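Side-chain contact in ribose ABC transporter, substrate binding protein (Conexibacter woesei, PDB 4KQ9), which probably binds a sugar such as ribose as the periplasmic receptor that delivers it to an ABC transporter: residues G229-V234 with E282-V287. The protein carries 1 engineered substitution. Sequence-based numbering, arbitrary orientation.
Sequences GALAAV and ETIDRV
Ile284 reaches with its terminal methyl, CD1, into the angle between Leu231 and Val234, two residues that lie three positions apart on helix 228-236. CD1 comes 3.9 Å from CD2 of Leu231, one branch of the leucine fork, and 4.1 Å from CG1 of Val234, so that one methyl touches both side chains. Its closest neighbour in 229-234 is a backbone atom: the carbonyl oxygen of Leu231 stands 3.6 Å from CD1, a van der Waals contact on the floor between the two side chains. The extended shape of the isoleucine accounts for this reach. CG1 lies opposite the backbone N (chi1 178°) and the chain runs straight on to CD1 (chi2 167°), carrying the methyl across to a helix whose backbone is still 7.7 Å away between CA of Val234 and CA of Ile284. Leu231 joins from the flank: its CB does not aim at the facing segment, but its CD2 branch swings round to meet the methyl. Val234 presents CG1, the branch anti to its own backbone N (chi1 172°).

The side chains meet through apolar groups alone, and Ile279 of strand 277-280 touches both Leu231 and Ile284, while Met239 packs on Val234. Arg235 also lies against Ile284. One polar link joins the same elements: OG1 of Thr281 donates a hydrogen bond to the carbonyl oxygen of Val234, tying the helix to the turn that leads into helix 284-289. The contact packs this short helix, the last but one of the chain, on helix 228-236, beside the two-stranded antiparallel pair 241-244 and 277-280, in the lobe built on the four-stranded parallel sheet of this two-lobed periplasmic binding protein fold.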
loop_
_atom_site.group_PDB
_atom_site.type_symbol
_atom_site.label_atom_id
_atom_site.label_comp_id
_atom_site.label_asym_id
_atom_site.label_seq_id
_atom_site.Cartn_x
_atom_site.Cartn_y
_atom_site.Cartn_z
ATOM N N GLY A 229 -4.372 -9.528 -11.533
ATOM C CA GLY A 229 -5.769 -10.042 -11.690
ATOM C C GLY A 229 -6.811 -8.950 -11.587
ATOM O O GLY A 229 -7.853 -8.985 -12.229
ATOM N N ALA A 230 -6.504 -7.952 -10.754
ATOM C CA ALA A 230 -7.345 -6.781 -10.613
ATOM C C ALA A 230 -7.378 -5.918 -11.861
ATOM O O ALA A 230 -8.395 -5.461 -12.242
ATOM C CB ALA A 230 -6.903 -5.947 -9.432
ATOM N N LEU A 231 -6.262 -5.714 -12.491
ATOM C CA LEU A 231 -6.264 -4.918 -13.698
ATOM C C LEU A 231 -7.104 -5.633 -14.760
ATOM O O LEU A 231 -7.901 -5.012 -15.412
ATOM C CB LEU A 231 -4.853 -4.739 -14.127
ATOM C CG LEU A 231 -3.998 -3.857 -13.225
ATOM C CD1 LEU A 231 -2.530 -4.022 -13.618
ATOM C CD2 LEU A 231 -4.462 -2.430 -13.244
ATOM N N ALA A 232 -6.994 -6.949 -14.852
ATOM C CA ALA A 232 -7.796 -7.701 -15.835
ATOM C C ALA A 232 -9.289 -7.645 -15.503
ATOM O O ALA A 232 -10.155 -7.407 -16.354
ATOM C CB ALA A 232 -7.297 -9.104 -15.846
ATOM N N ALA A 233 -9.607 -7.780 -14.239
ATOM C CA ALA A 233 -11.028 -7.666 -13.818
ATOM C C ALA A 233 -11.631 -6.289 -14.066
ATOM O O ALA A 233 -12.796 -6.145 -14.485
ATOM C CB ALA A 233 -11.189 -8.129 -12.363
ATOM N N VAL A 234 -10.828 -5.246 -13.826
ATOM C CA VAL A 234 -11.264 -3.916 -14.092
ATOM C C VAL A 234 -11.476 -3.758 -15.600
ATOM O O VAL A 234 -12.485 -3.194 -15.979
ATOM C CB VAL A 234 -10.289 -2.852 -13.583
ATOM C CG1 VAL A 234 -10.723 -1.480 -14.078
ATOM C CG2 VAL A 234 -10.339 -2.816 -12.055
ATOM N N GLU A 282 -13.653 2.602 -17.139
ATOM C CA GLU A 282 -13.628 3.651 -18.164
ATOM C C GLU A 282 -12.236 4.260 -18.450
ATOM O O GLU A 282 -11.983 4.654 -19.562
ATOM C CB GLU A 282 -14.628 4.768 -17.863
ATOM C CG GLU A 282 -14.512 5.497 -16.526
ATOM N N THR A 283 -11.331 4.329 -17.470
ATOM C CA THR A 283 -10.091 5.083 -17.669
ATOM C C THR A 283 -8.857 4.255 -17.792
ATOM O O THR A 283 -7.783 4.810 -18.126
ATOM C CB THR A 283 -9.867 6.059 -16.488
ATOM O OG1 THR A 283 -9.893 5.348 -15.213
ATOM C CG2 THR A 283 -10.995 7.071 -16.486
ATOM N N ILE A 284 -8.959 2.948 -17.530
ATOM C CA ILE A 284 -7.757 2.117 -17.304
ATOM C C ILE A 284 -6.747 2.177 -18.431
ATOM O O ILE A 284 -5.536 2.349 -18.221
ATOM C CB ILE A 284 -8.108 0.630 -16.887
ATOM C CG1 ILE A 284 -6.870 -0.226 -16.695
ATOM C CG2 ILE A 284 -8.972 -0.066 -17.930
ATOM C CD1 ILE A 284 -7.144 -1.562 -15.982
ATOM N N ASP A 285 -7.213 1.992 -19.656
ATOM C CA ASP A 285 -6.269 1.915 -20.782
ATOM C C ASP A 285 -5.562 3.295 -21.035
ATOM O O ASP A 285 -4.344 3.341 -21.220
ATOM C CB ASP A 285 -6.980 1.318 -22.025
ATOM C CG ASP A 285 -7.523 -0.141 -21.765
ATOM O OD1 ASP A 285 -6.739 -1.037 -21.296
ATOM O OD2 ASP A 285 -8.746 -0.361 -22.001
ATOM N N ARG A 286 -6.306 4.378 -20.963
ATOM C CA ARG A 286 -5.747 5.733 -21.046
ATOM C C ARG A 286 -4.777 5.967 -19.909
ATOM O O ARG A 286 -3.633 6.365 -20.111
ATOM C CB ARG A 286 -6.826 6.789 -20.927
ATOM C CG ARG A 286 -7.620 7.110 -22.173
ATOM C CD ARG A 286 -8.689 8.186 -21.843
ATOM N NE ARG A 286 -10.034 7.609 -21.699
ATOM C CZ ARG A 286 -10.986 8.042 -20.873
ATOM N NH1 ARG A 286 -12.159 7.419 -20.843
ATOM N NH2 ARG A 286 -10.788 9.079 -20.071
ATOM N N VAL A 287 -5.209 5.674 -18.697
ATOM C CA VAL A 287 -4.327 5.898 -17.550
ATOM C C VAL A 287 -3.034 5.129 -17.721
ATOM O O VAL A 287 -1.872 5.652 -17.581
ATOM C CB VAL A 287 -5.042 5.523 -16.257
ATOM C CG1 VAL A 287 -4.047 5.351 -15.140
ATOM C CG2 VAL A 287 -6.093 6.551 -15.911
#